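ADP-ribosylating toxin CARDS (Mycoplasma pneumoniae, PDB 4TLV) transfers ADP-ribose from NAD+ to multiple target proteins in vitro as the main virulence factor of its bacterium, and causes vacuole formation in mammalian cells. Local coordinates at residues A[90-95]-A[132-137]; A[49-54]-A[227-232]; A[34-39]-A[209-214]. All coordinates share one frame; numbering follows the deposited sequence.

Interaction 1. Residues A[90-95]-A[132-137]; sequences YNARAT and QREWFT. With ACT (acetate ion), chain N.
Asn91 lays its side chain over one face of the Trp135 indole, with two N-H donors close together. Its CB stands 3.6 Å from the centroid of the six-membered ring, 5° off the normal, a CH-pi contact. Farther out, ND2 lies above the same face, 3.3 Å from Trp135 NE1; both are donors, so no bond joins them. Trp135 NE1 turns instead to Glu54. The amide is steeply inclined to the indole (72° between planes). With CG anti to the backbone N (chi1 -175°), beside the carbonyl carbon leading into the helix, OD1 caps it, accepting from Ala94 N at 2.8 Å. On the other sheet face, Tyr90 CB rests over the Phe136 ring, 4.1 Å from its centroid. The strands pair antiparallel: Tyr90 N gives to Phe136 O (2.9 Å) and Phe136 N to Tyr90 O (2.8 Å). One step on, Ala92 N reaches Glu134 O at 3.0 Å as the helix begins, while a water accepts from Arg93 N and donates to that oxygen. Arg93 grips an acetate, probably from the crystallisation liquor, through NH1 and NH2. Asn91 thus serves strand and helix at once: CB and ND2 lie over Trp135 while OD1 caps the first turn.

Interaction 2. Residues A[49-54]-A[227-232]; sequences FISTSE and SLSFAC
Ser51, Phe230 and Ser229 carry this contact, in which the one-turn helix 228-231 leans on the strand 49-53. Phe230 does most of it from the helix side. Its CB sets off beside the strand, and with CG anti to the carbonyl carbon (chi1 -82°) the ring swings inward. The outer rim then follows the strand residue by residue. CE1 meets Ser51 CB at 3.6 Å, CZ comes to 3.7 Å from Thr52 O, and CE2 lies 4.0 Å from Ser53 CB, which sits at the ring edge, near its plane. Gln132 and Glu134 also touch this ring.

Ser51 points its CB at the helix. OG stands between its own backbone N and carbonyl carbon (chi1 58°), which brings it within 3.2 Å of Ser229 O. The hydrogen bond is weak, and its proton has another acceptor within reach. Ser229 is modelled in two conformers, so its side-chain packing on Ser51 is less certain. Small serine side chains let helix and strand come close, with the CA atoms of Ser51 and Ser229 6.2 Å apart. Beyond the helix, Cys232 is tied to Cys249 by a disulfide.

The strand has further polar partners: Thr52 OG1 bonds to Trp135 O, Ser53 OG to Gln132 O, and Ser51 O accepts from Arg12. Ser51-Thr52-Ser53 matches the Ser-Thr-Ser motif of the NAD-binding core in pertussis-like ADP-ribosyltransferases, and the helix against it belongs to the segment inferred to form the NAD+ pocket.

Interaction 3. Residues A[34-39]-A[209-214]; sequences NFFEHI and LSIPQA
The N-cap of helix 35-40, Asn34, faces Ser210 at the end of strand 207-210, and the first helical turn packs on residues 211-212, which follow the strand. With CG anti to the backbone N (chi1 -176°), on the helix side, Asn34 OD1 accepts from Glu37 N at 3.0 Å in a nearly straight bond (171°), although the donor stands well above the amide carbonyl plane. The cap fixes the amide with ND2 toward the strand, where it makes a weak, long bond of 3.4 Å to Ser210 O. A water spans the same gap, donating to Glu37 OE2 at 2.7 Å and to Ser210 O at 3.0 Å; its link to Asn34 ND2 is weak. Glu37 OE1 has its own partner, a salt bridge to Arg46.

Beyond this polar group the contact is apolar. Ile211 CD1 lies over one face of the Phe36 ring, 4.0 Å from the centroid and displaced toward the rim; Phe35 CD2 lies over the opposite face. Leu209 CD2 comes obliquely to CE2 of the same ring at 4.1 Å. Pro212 completes the packing: its CD abuts Phe36 CB at 3.7 Å, while its CB and CG lie against Glu37 CG. The proline ring thus touches two successive helix residues.

Around the contact, Phe36 also touches Leu99 of helix 92-104 and Ile122 of helix 115-126. Ile211 packs on Met117 and Ala118 of the latter helix, and the backbone of Leu209 bonds to Val109 and Asp111, one on each side of Phe110, in the parallel pair with strand 108-110.

How the interactions relate
Interactions 1 and 2, with centres about 10 Å apart, share the three-stranded sheet in which strand 134-138 runs between 89-91 and 49-53. Across it Phe136 CD2 packs on Phe49 CG at 3.5 Å. Interaction 3 sits about 15 Å from each, centre to centre, joined through helix 35-40: Phe35 CE1 packs on Phe136 CE1 at 3.8 Å, and Phe49 CD2 lies 3.8 Å from His38 CB. A probable hydrogen bond links His38 NE2 to Glu134 OE2. By resemblance to pertussis toxin S1, Arg12, His38, the Ser51-Thr52-Ser53 run and Glu134 probably line the active site, to which interaction 1 would give Glu134, interaction 2 the serines and threonine, and interaction 3 His38.

Interaction 1. Residues A[90-95]-A[132-137]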
loop_
_atom_site.group_PDB
_atom_site.type_symbol
_atom_site.label_atom_id
_atom_site.label_comp_id
_atom_site.label_asym_id
_atom_site.label_seq_id
_atom_site.Cartn_x
_atom_site.Cartn_y
_atom_site.Cartn_z
ATOM N N TYR A 90 1.330 14.635 8.215
ATOM C CA TYR A 90 0.149 13.821 8.490
ATOM C C TYR A 90 -0.061 12.758 7.433
ATOM O O TYR A 90 0.148 13.007 6.254
ATOM C CB TYR A 90 -1.098 14.713 8.462
ATOM C CG TYR A 90 -1.048 15.773 9.527
ATOM C CD1 TYR A 90 -0.418 16.991 9.291
ATOM C CD2 TYR A 90 -1.608 15.544 10.783
ATOM C CE1 TYR A 90 -0.336 17.972 10.297
ATOM C CE2 TYR A 90 -1.539 16.513 11.785
ATOM C CZ TYR A 90 -0.913 17.720 11.532
ATOM O OH TYR A 90 -0.864 18.677 12.522
ATOM N N ASN A 91 -0.540 11.596 7.849
ATOM C CA ASN A 91 -0.812 10.520 6.885
ATOM C C ASN A 91 -2.148 10.689 6.137
ATOM O O ASN A 91 -3.214 10.814 6.759
ATOM C CB ASN A 91 -0.773 9.153 7.578
ATOM C CG ASN A 91 -0.920 8.011 6.586
ATOM O OD1 ASN A 91 -2.007 7.519 6.374
ATOM N ND2 ASN A 91 0.189 7.625 5.938
ATOM N N ALA A 92 -2.095 10.684 4.803
ATOM C CA ALA A 92 -3.305 10.909 4.013
ATOM C C ALA A 92 -4.330 9.801 4.246
ATOM O O ALA A 92 -5.518 10.081 4.491
ATOM C CB ALA A 92 -2.970 11.056 2.507
ATOM N N ARG A 93 -3.900 8.541 4.181
ATOM C CA ARG A 93 -4.872 7.443 4.362
ATOM C C ARG A 93 -5.568 7.472 5.741
ATOM O O ARG A 93 -6.794 7.357 5.819
ATOM C CB ARG A 93 -4.244 6.058 4.094
ATOM C CG ARG A 93 -4.216 5.677 2.584
ATOM C CD ARG A 93 -5.417 4.781 2.186
ATOM N NE ARG A 93 -5.288 3.497 2.858
ATOM C CZ ARG A 93 -6.081 3.052 3.827
ATOM N NH1 ARG A 93 -7.136 3.758 4.215
ATOM N NH2 ARG A 93 -5.814 1.883 4.400
ATOM N N ALA A 94 -4.794 7.638 6.813
ATOM C CA ALA A 94 -5.363 7.635 8.153
ATOM C C ALA A 94 -6.306 8.830 8.322
ATOM O O ALA A 94 -7.347 8.738 8.985
ATOM C CB ALA A 94 -4.247 7.676 9.210
ATOM N N THR A 95 -5.918 9.960 7.742
ATOM C CA THR A 95 -6.754 11.151 7.782
ATOM C C THR A 95 -8.110 10.843 7.135
ATOM O O THR A 95 -9.166 11.202 7.667
ATOM C CB THR A 95 -6.060 12.361 7.090
ATOM O OG1 THR A 95 -4.908 12.745 7.851
ATOM C CG2 THR A 95 -7.016 13.569 6.988
ATOM N N GLN A 132 0.666 5.527 -3.095
ATOM C CA GLN A 132 1.533 6.694 -2.916
ATOM C C GLN A 132 2.107 6.807 -1.496
ATOM O O GLN A 132 3.093 7.511 -1.271
ATOM C CB GLN A 132 0.799 7.991 -3.305
ATOM C CG GLN A 132 0.455 8.053 -4.795
ATOM C CD GLN A 132 -0.286 9.315 -5.184
ATOM O OE1 GLN A 132 -0.002 9.799 -6.373
ATOM N NE2 GLN A 132 -1.102 9.854 -4.415
ATOM N N ARG A 133 1.494 6.109 -0.546
ATOM C CA ARG A 133 1.950 6.156 0.842
ATOM C C ARG A 133 2.129 7.603 1.282
ATOM O O ARG A 133 3.122 7.935 1.928
ATOM C CB ARG A 133 3.283 5.399 1.001
ATOM C CG ARG A 133 3.216 3.917 0.614
ATOM C CD ARG A 133 2.701 3.032 1.748
ATOM N NE ARG A 133 3.600 2.966 2.923
ATOM C CZ ARG A 133 4.627 2.124 3.056
ATOM N NH1 ARG A 133 4.954 1.267 2.080
ATOM N NH2 ARG A 133 5.347 2.139 4.176
ATOM N N GLU A 134 1.173 8.465 0.936
ATOM C CA GLU A 134 1.367 9.913 1.108
ATOM C C GLU A 134 1.306 10.392 2.551
ATOM O O GLU A 134 0.381 10.075 3.288
ATOM C CB GLU A 134 0.372 10.749 0.276
ATOM C CG GLU A 134 0.567 12.267 0.528
ATOM C CD GLU A 134 -0.267 13.167 -0.366
ATOM O OE1 GLU A 134 -1.149 12.664 -1.098
ATOM O OE2 GLU A 134 -0.034 14.394 -0.319
ATOM N N TRP A 135 2.319 11.151 2.941
ATOM C CA TRP A 135 2.256 11.975 4.146
ATOM C C TRP A 135 2.291 13.395 3.601
ATOM O O TRP A 135 3.168 13.734 2.799
ATOM C CB TRP A 135 3.477 11.713 5.034
ATOM C CG TRP A 135 3.390 10.417 5.782
ATOM C CD1 TRP A 135 3.639 9.173 5.296
ATOM C CD2 TRP A 135 3.010 10.250 7.157
ATOM N NE1 TRP A 135 3.442 8.230 6.283
ATOM C CE2 TRP A 135 3.062 8.871 7.434
ATOM C CE3 TRP A 135 2.644 11.141 8.182
ATOM C CZ2 TRP A 135 2.761 8.350 8.696
ATOM C CZ3 TRP A 135 2.332 10.627 9.421
ATOM C CH2 TRP A 135 2.398 9.233 9.673
ATOM N N PHE A 136 1.310 14.208 3.965
ATOM C CA PHE A 136 1.306 15.584 3.500
ATOM C C PHE A 136 1.697 16.495 4.645
ATOM O O PHE A 136 1.449 16.171 5.811
ATOM C CB PHE A 136 -0.048 15.980 2.892
ATOM C CG PHE A 136 -1.203 15.981 3.871
ATOM C CD1 PHE A 136 -1.910 14.810 4.137
ATOM C CD2 PHE A 136 -1.610 17.160 4.491
ATOM C CE1 PHE A 136 -2.984 14.802 5.016
ATOM C CE2 PHE A 136 -2.696 17.156 5.375
ATOM C CZ PHE A 136 -3.382 15.970 5.627
ATOM N N THR A 137 2.326 17.623 4.320
ATOM C CA THR A 137 2.681 18.587 5.358
ATOM C C THR A 137 1.646 19.695 5.339
ATOM O O THR A 137 1.115 20.054 4.276
ATOM C CB THR A 137 4.078 19.179 5.162
ATOM O OG1 THR A 137 4.105 19.924 3.941
ATOM C CG2 THR A 137 5.122 18.059 5.091
HETATM C C ACT N . -8.607 0.726 6.891
HETATM O O ACT N . -7.884 1.531 6.265
HETATM O OXT ACT N . -9.620 1.203 7.464
HETATM C CH3 ACT N . -8.256 -0.730 6.950
HETATM O O HOH W 1 -1.429 7.827 2.858
#

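Interaction 2. Residues A[49-54]-A[227-232]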
loop_
_atom_site.group_PDB
_atom_site.type_symbol
_atom_site.label_atom_id
_atom_site.label_comp_id
_atom_site.label_asym_id
_atom_site.label_seq_id
_atom_site.Cartn_x
_atom_site.Cartn_y
_atom_site.Cartn_z
ATOM N N PHE A 49 -0.992 22.086 1.211
ATOM C CA PHE A 49 -0.366 20.845 1.631
ATOM C C PHE A 49 0.745 20.452 0.662
ATOM O O PHE A 49 0.561 20.548 -0.550
ATOM C CB PHE A 49 -1.407 19.724 1.672
ATOM C CG PHE A 49 -2.552 19.984 2.625
ATOM C CD1 PHE A 49 -2.342 20.687 3.809
ATOM C CD2 PHE A 49 -3.834 19.516 2.345
ATOM C CE1 PHE A 49 -3.386 20.929 4.703
ATOM C CE2 PHE A 49 -4.885 19.744 3.237
ATOM C CZ PHE A 49 -4.650 20.467 4.427
ATOM N N ILE A 50 1.878 19.989 1.194
ATOM C CA ILE A 50 2.970 19.486 0.342
ATOM C C ILE A 50 3.080 17.965 0.463
ATOM O O ILE A 50 3.125 17.430 1.565
ATOM C CB ILE A 50 4.313 20.114 0.714
ATOM C CG1 ILE A 50 4.268 21.633 0.508
ATOM C CG2 ILE A 50 5.450 19.528 -0.131
ATOM C CD1 ILE A 50 5.532 22.335 1.014
ATOM N N SER A 51 3.139 17.271 -0.672
ATOM C CA SER A 51 3.144 15.805 -0.658
ATOM C C SER A 51 4.530 15.191 -0.503
ATOM O O SER A 51 5.518 15.678 -1.060
ATOM C CB SER A 51 2.498 15.253 -1.934
ATOM O OG SER A 51 3.200 15.759 -3.067
ATOM N N THR A 52 4.579 14.112 0.269
ATOM C CA THR A 52 5.766 13.283 0.405
ATOM C C THR A 52 5.266 11.848 0.535
ATOM O O THR A 52 4.071 11.600 0.695
ATOM C CB THR A 52 6.573 13.606 1.696
ATOM O OG1 THR A 52 5.815 13.185 2.844
ATOM C CG2 THR A 52 6.902 15.107 1.810
ATOM N N SER A 53 6.183 10.898 0.485
ATOM C CA SER A 53 5.814 9.491 0.553
ATOM C C SER A 53 6.609 8.784 1.664
ATOM O O SER A 53 7.731 9.167 1.978
ATOM C CB SER A 53 6.073 8.826 -0.804
ATOM O OG SER A 53 5.826 7.434 -0.724
ATOM N N GLU A 54 6.017 7.762 2.269
ATOM C CA GLU A 54 6.687 7.031 3.328
ATOM C C GLU A 54 7.892 6.227 2.812
ATOM O O GLU A 54 8.776 5.892 3.581
ATOM C CB GLU A 54 5.687 6.109 4.040
ATOM C CG GLU A 54 6.075 5.749 5.470
ATOM C CD GLU A 54 4.973 4.953 6.170
ATOM O OE1 GLU A 54 3.875 5.508 6.403
ATOM O OE2 GLU A 54 5.203 3.769 6.477
ATOM N N SER A 227 -1.743 11.452 -8.086
ATOM C CA SER A 227 -2.242 12.818 -7.928
ATOM C C SER A 227 -1.257 13.776 -8.567
ATOM O O SER A 227 -0.063 13.484 -8.700
ATOM C CB SER A 227 -2.472 13.198 -6.464
ATOM O OG SER A 227 -1.322 12.938 -5.711
ATOM N N LEU A 228 -1.755 14.935 -8.961
ATOM C CA LEU A 228 -0.887 15.938 -9.558
ATOM C C LEU A 228 0.163 16.475 -8.571
ATOM O O LEU A 228 1.216 16.963 -8.982
ATOM C CB LEU A 228 -1.721 17.071 -10.165
ATOM C CG LEU A 228 -2.355 16.756 -11.534
ATOM C CD1 LEU A 228 -3.284 15.534 -11.514
ATOM C CD2 LEU A 228 -3.088 17.994 -12.066
ATOM N N SER A 229 -0.093 16.377 -7.272
ATOM C CA SER A 229 0.846 16.881 -6.312
ATOM C C SER A 229 2.185 15.959 -6.433
ATOM O O SER A 229 3.283 16.438 -6.176
ATOM C CB SER A 229 0.335 16.898 -4.870
ATOM O OG SER A 229 -0.060 15.593 -4.469
ATOM N N PHE A 230 2.020 14.692 -6.807
ATOM C CA PHE A 230 3.159 13.811 -7.067
ATOM C C PHE A 230 3.725 14.021 -8.485
ATOM O O PHE A 230 4.939 14.194 -8.666
ATOM C CB PHE A 230 2.767 12.332 -6.876
ATOM C CG PHE A 230 2.788 11.873 -5.435
ATOM C CD1 PHE A 230 1.828 12.315 -4.531
ATOM C CD2 PHE A 230 3.762 10.999 -4.983
ATOM C CE1 PHE A 230 1.853 11.915 -3.193
ATOM C CE2 PHE A 230 3.789 10.583 -3.640
ATOM C CZ PHE A 230 2.839 11.051 -2.745
ATOM N N ALA A 231 2.848 13.993 -9.484
ATOM C CA ALA A 231 3.285 13.996 -10.894
ATOM C C ALA A 231 3.749 15.360 -11.424
ATOM O O ALA A 231 4.453 15.426 -12.442
ATOM C CB ALA A 231 2.197 13.447 -11.782
ATOM N N CYS A 232 3.332 16.440 -10.760
ATOM C CA CYS A 232 3.711 17.794 -11.178
ATOM C C CYS A 232 4.357 18.522 -10.002
ATOM O O CYS A 232 3.810 19.506 -9.515
ATOM C CB CYS A 232 2.483 18.587 -11.630
ATOM S SG CYS A 232 1.243 17.680 -12.569
#

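Interaction 3. Residues A[34-39]-A[209-214]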
loop_
_atom_site.group_PDB
_atom_site.type_symbol
_atom_site.label_atom_id
_atom_site.label_comp_id
_atom_site.label_asym_id
_atom_site.label_seq_id
_atom_site.Cartn_x
_atom_site.Cartn_y
_atom_site.Cartn_z
ATOM N N ASN A 34 -7.586 22.150 2.106
ATOM C CA ASN A 34 -8.756 21.328 1.819
ATOM C C ASN A 34 -8.287 19.915 1.531
ATOM O O ASN A 34 -7.616 19.682 0.521
ATOM C CB ASN A 34 -9.526 21.898 0.616
ATOM C CG ASN A 34 -10.807 21.150 0.335
ATOM O OD1 ASN A 34 -10.820 19.918 0.269
ATOM N ND2 ASN A 34 -11.905 21.898 0.153
ATOM N N PHE A 35 -8.623 18.976 2.413
ATOM C CA PHE A 35 -8.053 17.628 2.304
ATOM C C PHE A 35 -8.483 16.923 1.010
ATOM O O PHE A 35 -7.652 16.377 0.267
ATOM C CB PHE A 35 -8.423 16.780 3.524
ATOM C CG PHE A 35 -7.976 15.341 3.424
ATOM C CD1 PHE A 35 -6.642 15.010 3.573
ATOM C CD2 PHE A 35 -8.898 14.324 3.199
ATOM C CE1 PHE A 35 -6.232 13.679 3.488
ATOM C CE2 PHE A 35 -8.498 12.999 3.103
ATOM C CZ PHE A 35 -7.155 12.680 3.249
ATOM N N PHE A 36 -9.786 16.912 0.744
ATOM C CA PHE A 36 -10.280 16.210 -0.433
ATOM C C PHE A 36 -9.763 16.804 -1.744
ATOM O O PHE A 36 -9.435 16.063 -2.674
ATOM C CB PHE A 36 -11.812 16.113 -0.435
ATOM C CG PHE A 36 -12.347 15.054 0.494
ATOM C CD1 PHE A 36 -12.491 13.747 0.065
ATOM C CD2 PHE A 36 -12.680 15.363 1.795
ATOM C CE1 PHE A 36 -12.976 12.764 0.926
ATOM C CE2 PHE A 36 -13.162 14.393 2.655
ATOM C CZ PHE A 36 -13.314 13.100 2.222
ATOM N N GLU A 37 -9.692 18.133 -1.832
ATOM C CA GLU A 37 -9.166 18.763 -3.051
ATOM C C GLU A 37 -7.700 18.400 -3.286
ATOM O O GLU A 37 -7.242 18.327 -4.432
ATOM C CB GLU A 37 -9.315 20.291 -2.995
ATOM C CG GLU A 37 -10.766 20.750 -3.182
ATOM C CD GLU A 37 -10.914 22.265 -3.168
ATOM O OE1 GLU A 37 -9.911 22.970 -2.930
ATOM O OE2 GLU A 37 -12.040 22.755 -3.395
ATOM N N HIS A 38 -6.961 18.204 -2.198
ATOM C CA HIS A 38 -5.552 17.837 -2.302
ATOM C C HIS A 38 -5.381 16.394 -2.788
ATOM O O HIS A 38 -4.532 16.105 -3.643
ATOM C CB HIS A 38 -4.848 18.010 -0.956
ATOM C CG HIS A 38 -3.452 17.490 -0.958
ATOM N ND1 HIS A 38 -2.448 18.075 -1.702
ATOM C CD2 HIS A 38 -2.906 16.401 -0.365
ATOM C CE1 HIS A 38 -1.335 17.373 -1.553
ATOM N NE2 HIS A 38 -1.585 16.358 -0.740
ATOM N N ILE A 39 -6.181 15.491 -2.233
ATOM C CA ILE A 39 -6.170 14.086 -2.634
ATOM C C ILE A 39 -6.631 13.940 -4.086
ATOM O O ILE A 39 -6.080 13.132 -4.850
ATOM C CB ILE A 39 -7.102 13.236 -1.731
ATOM C CG1 ILE A 39 -6.554 13.184 -0.302
ATOM C CG2 ILE A 39 -7.248 11.836 -2.287
ATOM C CD1 ILE A 39 -5.115 12.672 -0.217
ATOM N N LEU A 209 -16.764 19.964 6.267
ATOM C CA LEU A 209 -16.117 19.450 5.075
ATOM C C LEU A 209 -16.690 20.102 3.822
ATOM O O LEU A 209 -17.905 20.304 3.718
ATOM C CB LEU A 209 -16.325 17.932 5.025
ATOM C CG LEU A 209 -15.129 17.011 5.272
ATOM C CD1 LEU A 209 -14.149 17.597 6.257
ATOM C CD2 LEU A 209 -15.583 15.589 5.685
ATOM N N SER A 210 -15.810 20.446 2.882
ATOM C CA SER A 210 -16.211 20.881 1.555
ATOM C C SER A 210 -15.737 19.861 0.531
ATOM O O SER A 210 -14.559 19.834 0.178
ATOM C CB SER A 210 -15.611 22.243 1.214
ATOM O OG SER A 210 -16.045 23.231 2.130
ATOM N N ILE A 211 -16.658 19.033 0.056
ATOM C CA ILE A 211 -16.342 17.993 -0.916
ATOM C C ILE A 211 -16.463 18.535 -2.329
ATOM O O ILE A 211 -17.522 19.033 -2.709
ATOM C CB ILE A 211 -17.307 16.800 -0.770
ATOM C CG1 ILE A 211 -17.525 16.468 0.710
ATOM C CG2 ILE A 211 -16.803 15.599 -1.570
ATOM C CD1 ILE A 211 -16.253 16.040 1.464
ATOM N N PRO A 212 -15.387 18.412 -3.126
ATOM C CA PRO A 212 -15.382 18.941 -4.489
ATOM C C PRO A 212 -16.197 18.068 -5.454
ATOM O O PRO A 212 -16.428 16.890 -5.189
ATOM C CB PRO A 212 -13.898 18.918 -4.867
ATOM C CG PRO A 212 -13.327 17.795 -4.056
ATOM C CD PRO A 212 -14.108 17.763 -2.763
ATOM N N GLN A 213 -16.617 18.648 -6.568
ATOM C CA GLN A 213 -17.406 17.908 -7.544
ATOM C C GLN A 213 -16.538 17.204 -8.575
ATOM O O GLN A 213 -17.015 16.314 -9.282
ATOM C CB GLN A 213 -18.385 18.847 -8.246
ATOM C CG GLN A 213 -19.448 19.395 -7.306
ATOM C CD GLN A 213 -20.414 20.317 -8.006
ATOM O OE1 GLN A 213 -20.072 21.450 -8.347
ATOM N NE2 GLN A 213 -21.633 19.833 -8.234
ATOM N N ALA A 214 -15.272 17.604 -8.666
ATOM C CA ALA A 214 -14.397 17.102 -9.727
ATOM C C ALA A 214 -12.990 16.748 -9.248
ATOM O O ALA A 214 -12.538 17.206 -8.188
ATOM C CB ALA A 214 -14.322 18.100 -10.864
HETATM O O HOH W 2 -14.122 21.529 -2.205
#